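Local coordinates for protein putative short-chain oxidoreductase (Thermus thermophilus, PDB 2YUT) that binds NADP in a Rossmann-fold domain and probably acts as an oxidoreductase of the short-chain dehydrogenase/reductase family, at residues 48-60 and 97-109. Sequence-based numbering, arbitrary orientation.
Sequences PADLADELEAKAL and HLLTAAFVLKHAR. With NAP (NADP nicotinamide-adenine-dinucleotide phosphate), chain B.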
ATOM      1  N   PRO A  48     -24.004   1.433 -11.905  1.00 15.39           N
ATOM      2  CA  PRO A  48     -22.712   0.892 -12.347  1.00 13.92           C
ATOM      3  C   PRO A  48     -21.612   1.943 -12.447  1.00 18.80           C
ATOM      4  O   PRO A  48     -21.882   3.106 -12.741  1.00 22.65           O
ATOM      5  CB  PRO A  48     -23.045   0.271 -13.700  1.00 16.89           C
ATOM      6  CG  PRO A  48     -24.131   1.173 -14.221  1.00 11.66           C
ATOM      7  CD  PRO A  48     -25.001   1.368 -12.991  1.00 13.38           C
ATOM      8  N   ALA A  49     -20.371   1.528 -12.199  1.00 17.58           N
ATOM      9  CA  ALA A  49     -19.242   2.449 -12.276  1.00 17.51           C
ATOM     10  C   ALA A  49     -17.884   1.775 -12.107  1.00 18.94           C
ATOM     11  O   ALA A  49     -17.787   0.660 -11.594  1.00 20.77           O
ATOM     12  CB  ALA A  49     -19.397   3.542 -11.230  1.00 19.72           C
ATOM     13  N   ASP A  50     -16.838   2.460 -12.565  1.00 19.63           N
ATOM     14  CA  ASP A  50     -15.466   1.981 -12.413  1.00 15.13           C
ATOM     15  C   ASP A  50     -14.940   2.888 -11.309  1.00 19.91           C
ATOM     16  O   ASP A  50     -14.598   4.041 -11.565  1.00 18.39           O
ATOM     17  CB  ASP A  50     -14.657   2.208 -13.690  1.00 22.32           C
ATOM     18  CG  ASP A  50     -13.191   1.813 -13.533  1.00 25.65           C
ATOM     19  OD1 ASP A  50     -12.734   1.600 -12.382  1.00 22.28           O
ATOM     20  OD2 ASP A  50     -12.494   1.723 -14.563  1.00 27.62           O
ATOM     21  N   LEU A  51     -14.878   2.375 -10.083  1.00 17.05           N
ATOM     22  CA  LEU A  51     -14.446   3.186  -8.953  1.00 12.35           C
ATOM     23  C   LEU A  51     -12.969   3.578  -8.935  1.00 20.34           C
ATOM     24  O   LEU A  51     -12.531   4.317  -8.050  1.00 21.74           O
ATOM     25  CB  LEU A  51     -14.848   2.488  -7.642  1.00 10.01           C
ATOM     26  CG  LEU A  51     -16.373   2.282  -7.540  1.00 14.42           C
ATOM     27  CD1 LEU A  51     -16.735   1.572  -6.250  1.00 15.15           C
ATOM     28  CD2 LEU A  51     -17.073   3.639  -7.603  1.00 17.22           C
ATOM     29  N   ALA A  52     -12.203   3.095  -9.910  1.00 16.33           N
ATOM     30  CA  ALA A  52     -10.789   3.441 -10.003  1.00 19.86           C
ATOM     31  C   ALA A  52     -10.719   4.775 -10.745  1.00 24.04           C
ATOM     32  O   ALA A  52      -9.671   5.412 -10.808  1.00 24.76           O
ATOM     33  CB  ALA A  52     -10.014   2.364 -10.761  1.00 17.37           C
ATOM     34  N   ASP A  53     -11.852   5.179 -11.312  1.00 26.88           N
ATOM     35  CA  ASP A  53     -11.961   6.454 -12.017  1.00 23.95           C
ATOM     36  C   ASP A  53     -12.631   7.389 -11.013  1.00 26.71           C
ATOM     37  O   ASP A  53     -13.837   7.290 -10.770  1.00 24.66           O
ATOM     38  CB  ASP A  53     -12.841   6.308 -13.261  1.00 22.44           C
ATOM     39  CG  ASP A  53     -12.941   7.598 -14.066  1.00 37.73           C
ATOM     40  OD1 ASP A  53     -13.345   8.636 -13.503  1.00 36.44           O
ATOM     41  OD2 ASP A  53     -12.620   7.569 -15.272  1.00 48.95           O
ATOM     42  N   GLU A  54     -11.851   8.294 -10.428  1.00 23.97           N
ATOM     43  CA  GLU A  54     -12.384   9.201  -9.423  1.00 26.76           C
ATOM     44  C   GLU A  54     -13.643   9.976  -9.806  1.00 27.44           C
ATOM     45  O   GLU A  54     -14.511  10.189  -8.961  1.00 23.80           O
ATOM     46  CB  GLU A  54     -11.311  10.184  -8.958  1.00 26.66           C
ATOM     47  CG  GLU A  54     -11.838  11.153  -7.914  1.00 27.73           C
ATOM     48  CD  GLU A  54     -10.772  12.068  -7.368  1.00 37.24           C
ATOM     49  OE1 GLU A  54      -9.723  12.217  -8.028  1.00 32.92           O
ATOM     50  OE2 GLU A  54     -10.995  12.646  -6.284  1.00 34.07           O
ATOM     51  N   LEU A  55     -13.754  10.398 -11.062  1.00 26.62           N
ATOM     52  CA  LEU A  55     -14.937  11.143 -11.480  1.00 25.88           C
ATOM     53  C   LEU A  55     -16.183  10.262 -11.411  1.00 25.10           C
ATOM     54  O   LEU A  55     -17.271  10.736 -11.092  1.00 18.91           O
ATOM     55  CB  LEU A  55     -14.763  11.696 -12.898  1.00 22.13           C
ATOM     56  CG  LEU A  55     -13.638  12.715 -13.107  1.00 34.10           C
ATOM     57  CD1 LEU A  55     -13.600  13.135 -14.572  1.00 39.99           C
ATOM     58  CD2 LEU A  55     -13.859  13.928 -12.213  1.00 32.75           C
ATOM     59  N   GLU A  56     -16.028   8.980 -11.716  1.00 21.19           N
ATOM     60  CA  GLU A  56     -17.164   8.070 -11.655  1.00 26.92           C
ATOM     61  C   GLU A  56     -17.511   7.790 -10.197  1.00 23.66           C
ATOM     62  O   GLU A  56     -18.686   7.698  -9.835  1.00 20.99           O
ATOM     63  CB  GLU A  56     -16.853   6.763 -12.386  1.00 19.00           C
ATOM     64  CG  GLU A  56     -16.802   6.911 -13.896  1.00 30.19           C
ATOM     65  CD  GLU A  56     -16.765   5.574 -14.599  1.00 29.91           C
ATOM     66  OE1 GLU A  56     -17.687   4.764 -14.378  1.00 27.97           O
ATOM     67  OE2 GLU A  56     -15.816   5.331 -15.370  1.00 38.26           O
ATOM     68  N   ALA A  57     -16.489   7.663  -9.358  1.00 17.31           N
ATOM     69  CA  ALA A  57     -16.722   7.417  -7.940  1.00 22.04           C
ATOM     70  C   ALA A  57     -17.462   8.617  -7.356  1.00 21.31           C
ATOM     71  O   ALA A  57     -18.439   8.460  -6.623  1.00 23.21           O
ATOM     72  CB  ALA A  57     -15.396   7.206  -7.208  1.00 13.59           C
ATOM     73  N   LYS A  58     -16.995   9.814  -7.698  1.00 21.66           N
ATOM     74  CA  LYS A  58     -17.606  11.048  -7.216  1.00 19.12           C
ATOM     75  C   LYS A  58     -19.072  11.182  -7.619  1.00 24.18           C
ATOM     76  O   LYS A  58     -19.911  11.584  -6.811  1.00 21.20           O
ATOM     77  CB  LYS A  58     -16.837  12.262  -7.736  1.00 22.93           C
ATOM     78  CG  LYS A  58     -17.489  13.587  -7.380  1.00 25.05           C
ATOM     79  CD  LYS A  58     -16.685  14.772  -7.887  1.00 33.53           C
ATOM     80  CE  LYS A  58     -17.377  16.078  -7.524  1.00 32.65           C
ATOM     81  NZ  LYS A  58     -16.587  17.270  -7.929  1.00 54.75           N
ATOM     82  N   ALA A  59     -19.379  10.865  -8.873  1.00 18.16           N
ATOM     83  CA  ALA A  59     -20.753  10.959  -9.352  1.00 20.11           C
ATOM     84  C   ALA A  59     -21.648   9.922  -8.657  1.00 20.66           C
ATOM     85  O   ALA A  59     -22.825  10.180  -8.424  1.00 20.45           O
ATOM     86  CB  ALA A  59     -20.797  10.764 -10.863  1.00 17.43           C
ATOM     87  N   LEU A  60     -21.090   8.754  -8.342  1.00 19.48           N
ATOM     88  CA  LEU A  60     -21.852   7.704  -7.667  1.00 18.64           C
ATOM     89  C   LEU A  60     -22.246   8.148  -6.263  1.00 23.19           C
ATOM     90  O   LEU A  60     -23.415   8.060  -5.882  1.00 19.01           O
ATOM     91  CB  LEU A  60     -21.031   6.410  -7.564  1.00 20.68           C
ATOM     92  CG  LEU A  60     -21.567   5.343  -6.595  1.00 23.31           C
ATOM     93  CD1 LEU A  60     -22.924   4.842  -7.082  1.00 14.63           C
ATOM     94  CD2 LEU A  60     -20.569   4.183  -6.479  1.00 15.19           C
ATOM     95  N   HIS A  97      -7.910  -2.234  -5.120  1.00 13.20           N
ATOM     96  CA  HIS A  97      -8.116  -2.225  -3.669  1.00 18.62           C
ATOM     97  C   HIS A  97      -8.047  -0.882  -2.950  1.00 19.02           C
ATOM     98  O   HIS A  97      -8.900  -0.584  -2.112  1.00 20.02           O
ATOM     99  CB  HIS A  97      -7.125  -3.161  -2.973  1.00 15.52           C
ATOM    100  CG  HIS A  97      -7.262  -4.596  -3.365  1.00 16.29           C
ATOM    101  ND1 HIS A  97      -6.697  -5.112  -4.510  1.00 23.22           N
ATOM    102  CD2 HIS A  97      -7.874  -5.633  -2.747  1.00  9.54           C
ATOM    103  CE1 HIS A  97      -6.949  -6.407  -4.578  1.00 17.57           C
ATOM    104  NE2 HIS A  97      -7.662  -6.749  -3.519  1.00 18.22           N
ATOM    105  N   LEU A  98      -7.035  -0.079  -3.271  1.00 17.91           N
ATOM    106  CA  LEU A  98      -6.831   1.201  -2.597  1.00 13.92           C
ATOM    107  C   LEU A  98      -7.472   2.433  -3.220  1.00 14.60           C
ATOM    108  O   LEU A  98      -8.148   3.196  -2.526  1.00 13.71           O
ATOM    109  CB  LEU A  98      -5.325   1.457  -2.422  1.00 23.50           C
ATOM    110  CG  LEU A  98      -4.909   2.771  -1.750  1.00 26.79           C
ATOM    111  CD1 LEU A  98      -5.389   2.777  -0.305  1.00 24.88           C
ATOM    112  CD2 LEU A  98      -3.391   2.927  -1.807  1.00 27.00           C
ATOM    113  N   LEU A  99      -7.253   2.647  -4.513  1.00  9.22           N
ATOM    114  CA  LEU A  99      -7.814   3.818  -5.163  1.00 16.45           C
ATOM    115  C   LEU A  99      -9.342   3.807  -5.134  1.00 19.12           C
ATOM    116  O   LEU A  99      -9.961   4.845  -4.913  1.00 21.43           O
ATOM    117  CB  LEU A  99      -7.298   3.933  -6.601  1.00 14.60           C
ATOM    118  CG  LEU A  99      -5.777   4.112  -6.745  1.00 31.87           C
ATOM    119  CD1 LEU A  99      -5.452   4.442  -8.191  1.00 23.59           C
ATOM    120  CD2 LEU A  99      -5.275   5.231  -5.836  1.00 23.02           C
ATOM    121  N   THR A 100      -9.951   2.643  -5.349  1.00 15.16           N
ATOM    122  CA  THR A 100     -11.411   2.568  -5.318  1.00 19.86           C
ATOM    123  C   THR A 100     -11.902   3.023  -3.945  1.00  8.54           C
ATOM    124  O   THR A 100     -12.827   3.822  -3.845  1.00 16.19           O
ATOM    125  CB  THR A 100     -11.927   1.132  -5.570  1.00 16.99           C
ATOM    126  OG1 THR A 100     -11.424   0.253  -4.554  1.00 15.24           O
ATOM    127  CG2 THR A 100     -11.490   0.639  -6.948  1.00 20.96           C
ATOM    128  N   ALA A 101     -11.258   2.515  -2.899  1.00 13.54           N
ATOM    129  CA  ALA A 101     -11.607   2.839  -1.516  1.00 13.25           C
ATOM    130  C   ALA A 101     -11.354   4.304  -1.186  1.00 17.51           C
ATOM    131  O   ALA A 101     -12.181   4.955  -0.547  1.00 16.39           O
ATOM    132  CB  ALA A 101     -10.812   1.951  -0.559  1.00 14.22           C
ATOM    133  N   ALA A 102     -10.207   4.817  -1.625  1.00 19.36           N
ATOM    134  CA  ALA A 102      -9.843   6.206  -1.368  1.00 15.75           C
ATOM    135  C   ALA A 102     -10.805   7.169  -2.073  1.00 16.12           C
ATOM    136  O   ALA A 102     -11.259   8.140  -1.475  1.00 16.74           O
ATOM    137  CB  ALA A 102      -8.395   6.465  -1.822  1.00 15.03           C
ATOM    138  N   PHE A 103     -11.120   6.906  -3.338  1.00 16.28           N
ATOM    139  CA  PHE A 103     -12.042   7.786  -4.055  1.00 18.52           C
ATOM    140  C   PHE A 103     -13.447   7.721  -3.445  1.00 18.75           C
ATOM    141  O   PHE A 103     -14.111   8.742  -3.282  1.00 17.49           O
ATOM    142  CB  PHE A 103     -12.095   7.430  -5.548  1.00 17.88           C
ATOM    143  CG  PHE A 103     -10.790   7.644  -6.276  1.00 23.61           C
ATOM    144  CD1 PHE A 103      -9.849   8.557  -5.802  1.00 20.75           C
ATOM    145  CD2 PHE A 103     -10.511   6.945  -7.448  1.00 15.10           C
ATOM    146  CE1 PHE A 103      -8.650   8.770  -6.486  1.00 29.57           C
ATOM    147  CE2 PHE A 103      -9.315   7.151  -8.139  1.00 26.04           C
ATOM    148  CZ  PHE A 103      -8.383   8.065  -7.656  1.00 19.30           C
ATOM    149  N   VAL A 104     -13.895   6.521  -3.099  1.00 17.64           N
ATOM    150  CA  VAL A 104     -15.214   6.362  -2.496  1.00 18.14           C
ATOM    151  C   VAL A 104     -15.288   7.085  -1.148  1.00 17.18           C
ATOM    152  O   VAL A 104     -16.221   7.842  -0.893  1.00 20.10           O
ATOM    153  CB  VAL A 104     -15.556   4.862  -2.284  1.00 16.31           C
ATOM    154  CG1 VAL A 104     -16.733   4.719  -1.324  1.00 19.42           C
ATOM    155  CG2 VAL A 104     -15.897   4.219  -3.626  1.00 13.55           C
ATOM    156  N   LEU A 105     -14.289   6.859  -0.299  1.00 17.37           N
ATOM    157  CA  LEU A 105     -14.250   7.466   1.023  1.00 21.28           C
ATOM    158  C   LEU A 105     -14.159   8.990   0.984  1.00 26.84           C
ATOM    159  O   LEU A 105     -14.681   9.676   1.862  1.00 20.47           O
ATOM    160  CB  LEU A 105     -13.074   6.896   1.822  1.00 20.30           C
ATOM    161  CG  LEU A 105     -12.969   7.329   3.285  1.00 24.42           C
ATOM    162  CD1 LEU A 105     -14.266   6.983   4.017  1.00 24.62           C
ATOM    163  CD2 LEU A 105     -11.780   6.641   3.941  1.00 27.63           C
ATOM    164  N   LYS A 106     -13.498   9.521  -0.034  1.00 23.48           N
ATOM    165  CA  LYS A 106     -13.350  10.961  -0.152  1.00 17.40           C
ATOM    166  C   LYS A 106     -14.642  11.680  -0.530  1.00 18.44           C
ATOM    167  O   LYS A 106     -14.937  12.746  -0.001  1.00 19.67           O
ATOM    168  CB  LYS A 106     -12.281  11.299  -1.197  1.00 19.82           C
ATOM    169  CG  LYS A 106     -12.158  12.796  -1.490  1.00 20.35           C
ATOM    170  CD  LYS A 106     -11.119  13.073  -2.577  1.00 30.50           C
ATOM    171  CE  LYS A 106     -10.981  14.567  -2.848  1.00 34.90           C
ATOM    172  NZ  LYS A 106     -10.069  14.843  -3.991  1.00 45.60           N
ATOM    173  N   HIS A 107     -15.404  11.094  -1.448  1.00 12.22           N
ATOM    174  CA  HIS A 107     -16.637  11.716  -1.920  1.00 17.40           C
ATOM    175  C   HIS A 107     -17.939  11.252  -1.274  1.00 22.15           C
ATOM    176  O   HIS A 107     -19.001  11.809  -1.541  1.00 22.52           O
ATOM    177  CB  HIS A 107     -16.724  11.530  -3.433  1.00 17.66           C
ATOM    178  CG  HIS A 107     -15.567  12.124  -4.168  1.00 17.28           C
ATOM    179  ND1 HIS A 107     -15.431  13.480  -4.369  1.00 23.68           N
ATOM    180  CD2 HIS A 107     -14.466  11.551  -4.713  1.00 17.32           C
ATOM    181  CE1 HIS A 107     -14.298  13.719  -5.005  1.00 17.91           C
ATOM    182  NE2 HIS A 107     -13.694  12.565  -5.225  1.00 20.61           N
ATOM    183  N   ALA A 108     -17.867  10.243  -0.418  1.00 16.86           N
ATOM    184  CA  ALA A 108     -19.073   9.733   0.223  1.00 19.83           C
ATOM    185  C   ALA A 108     -19.766  10.731   1.154  1.00 18.47           C
ATOM    186  O   ALA A 108     -19.123  11.508   1.861  1.00 20.25           O
ATOM    187  CB  ALA A 108     -18.748   8.456   0.990  1.00 17.91           C
ATOM    188  N   ARG A 109     -21.090  10.713   1.132  1.00 17.49           N
ATOM    189  CA  ARG A 109     -21.877  11.559   2.023  1.00 15.59           C
ATOM    190  C   ARG A 109     -22.305  10.607   3.136  1.00 20.52           C
ATOM    191  O   ARG A 109     -22.819   9.525   2.854  1.00 20.66           O
ATOM    192  CB  ARG A 109     -23.118  12.098   1.315  1.00 22.59           C
ATOM    193  CG  ARG A 109     -22.913  13.379   0.531  1.00 31.14           C
ATOM    194  CD  ARG A 109     -21.924  13.220  -0.601  1.00 38.63           C
ATOM    195  NE  ARG A 109     -22.017  14.345  -1.527  1.00 45.14           N
ATOM    196  CZ  ARG A 109     -21.085  14.664  -2.417  1.00 48.95           C
ATOM    197  NH1 ARG A 109     -19.974  13.945  -2.508  1.00 35.73           N
ATOM    198  NH2 ARG A 109     -21.265  15.706  -3.217  1.00 55.07           N
TER
HETATM  199  PA  NAP B 500     -15.084 -10.865  -6.225  1.00 17.20           P
HETATM  200  O1A NAP B 500     -14.032 -11.035  -7.431  1.00 15.17           O
HETATM  201  O2A NAP B 500     -16.105 -11.936  -6.193  1.00 15.79           O
HETATM  202  O5B NAP B 500     -15.740  -9.411  -6.422  1.00 18.56           O
HETATM  203  C5B NAP B 500     -14.908  -8.268  -6.637  1.00 15.52           C
HETATM  204  C4B NAP B 500     -15.768  -7.018  -6.817  1.00 20.89           C
HETATM  205  O4B NAP B 500     -14.889  -5.895  -7.011  1.00 20.90           O
HETATM  206  C3B NAP B 500     -16.624  -7.139  -8.082  1.00 20.66           C
HETATM  207  O3B NAP B 500     -17.929  -6.609  -7.837  1.00 24.78           O
HETATM  208  C2B NAP B 500     -15.876  -6.245  -9.070  1.00 19.79           C
HETATM  209  O2B NAP B 500     -16.806  -5.680  -9.997  1.00 21.54           O
HETATM  210  C1B NAP B 500     -15.452  -5.146  -8.097  1.00 17.35           C
HETATM  211  N9A NAP B 500     -14.433  -4.274  -8.721  1.00 23.60           N
HETATM  212  C8A NAP B 500     -13.209  -4.646  -9.087  1.00 19.38           C
HETATM  213  N7A NAP B 500     -12.578  -3.614  -9.643  1.00 21.90           N
HETATM  214  C5A NAP B 500     -13.407  -2.576  -9.630  1.00 15.59           C
HETATM  215  C6A NAP B 500     -13.322  -1.264 -10.081  1.00 24.31           C
HETATM  216  N6A NAP B 500     -12.209  -0.823 -10.661  1.00 15.51           N
HETATM  217  N1A NAP B 500     -14.379  -0.455  -9.924  1.00 20.22           N
HETATM  218  C2A NAP B 500     -15.489  -0.887  -9.351  1.00 22.83           C
HETATM  219  N3A NAP B 500     -15.607  -2.127  -8.912  1.00 12.63           N
HETATM  220  C4A NAP B 500     -14.590  -2.992  -9.038  1.00 20.19           C
HETATM  221  O3  NAP B 500     -14.183 -10.782  -4.891  1.00 16.51           O
HETATM  222  PN  NAP B 500     -14.777 -11.030  -3.414  1.00 19.25           P
HETATM  223  O1N NAP B 500     -14.368 -12.375  -2.946  1.00 18.87           O
HETATM  224  O2N NAP B 500     -16.213 -10.676  -3.378  1.00 19.76           O
HETATM  225  O5D NAP B 500     -13.963  -9.967  -2.520  1.00 18.99           O
HETATM  226  C5D NAP B 500     -14.606  -8.799  -2.002  1.00 18.84           C
HETATM  227  C4D NAP B 500     -13.675  -8.023  -1.065  1.00 15.42           C
HETATM  228  O4D NAP B 500     -13.291  -8.928  -0.011  1.00 17.45           O
HETATM  229  C3D NAP B 500     -12.382  -7.633  -1.784  1.00 17.59           C
HETATM  230  O3D NAP B 500     -11.778  -6.489  -1.174  1.00 19.98           O
HETATM  231  C2D NAP B 500     -11.522  -8.870  -1.539  1.00 18.43           C
HETATM  232  O2D NAP B 500     -10.129  -8.570  -1.659  1.00 18.66           O
HETATM  233  C1D NAP B 500     -11.863  -9.088  -0.066  1.00 15.66           C
HETATM  234  N1N NAP B 500     -11.419 -10.404   0.445  1.00 18.11           N
HETATM  235  C2N NAP B 500     -11.803 -11.579  -0.214  1.00 16.99           C
HETATM  236  C3N NAP B 500     -11.379 -12.812   0.268  1.00 20.84           C
HETATM  237  C7N NAP B 500     -11.803 -14.098  -0.446  1.00 26.68           C
HETATM  238  O7N NAP B 500     -11.300 -15.181  -0.152  1.00 22.87           O
HETATM  239  N7N NAP B 500     -12.727 -13.937  -1.389  1.00 13.22           N
HETATM  240  C4N NAP B 500     -10.576 -12.878   1.401  1.00 25.48           C
HETATM  241  C5N NAP B 500     -10.194 -11.714   2.060  1.00 28.51           C
HETATM  242  C6N NAP B 500     -10.612 -10.477   1.587  1.00 23.26           C
HETATM  243  P2B NAP B 500     -17.147  -6.391 -11.402  1.00 34.07           P
HETATM  244  O1X NAP B 500     -17.205  -7.979 -11.142  1.00 30.57           O
HETATM  245  O2X NAP B 500     -18.651  -5.926 -11.747  1.00 29.87           O
HETATM  246  O3X NAP B 500     -16.185  -6.029 -12.467  1.00 35.27           O
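Glu54 and His107 form the main polar link across the contact: His107 NE2 donates to Glu54 OE2 over 2.9 Å, nearly straight at 164°. The oxygen uses its anti lone pair and lies close to the imidazole plane, and the bond, with the contacts on the ring's faces, is likely to hold the ring's rotation. Lys106 NZ reaches Glu54 OE2 in a salt bridge whose hydrogen bond is weak, at 3.3 Å, and this nearby positive charge would be expected to favour a charged carboxylate.

CH-pi contacts flank this pair. Lys58 CB sits over one face of the His107 ring, 3.8 Å from its centroid, while Lys106 CG covers the opposite face. Glu54 has CG anti to the backbone N (chi1 180°), which carries its chain across Phe103. Its CB lies 3.5 Å from the ring centroid, almost straight above it, and the carboxylate is stacked nearly parallel to the ring. Replacing His107 with an alanine is likely to cost Glu54 OE2 its straighter bond, leaving the weak one from Lys106, and to open a gap beside Lys58.

Backbone carbonyls meet the Phe103 edge, where Ala52 O approaches CE2 of that ring at 3.2 Å. Leu51 O also receives a CA-H...O contact from Thr100 CA. Apolar packing completes the interface, with Ala57 CB against Phe103 CB and Leu51 CD1 3.8 Å from Val104 CG2.

At the cofactor end, Leu51 N donates to adenine N1A of NADP, and N6A donates to Asp50 OD1, which also accepts from Ala52 N in an Asx turn. Helices 54-64 and 89-107, whose segments 54-60 and 97-107 run 39° apart, thus pack side by side against the parallel sheet, an arrangement characteristic of the Rossmann fold of short-chain dehydrogenases, with Asp50 and Leu51, which bind the adenine, in the turn leading into helix 54-64.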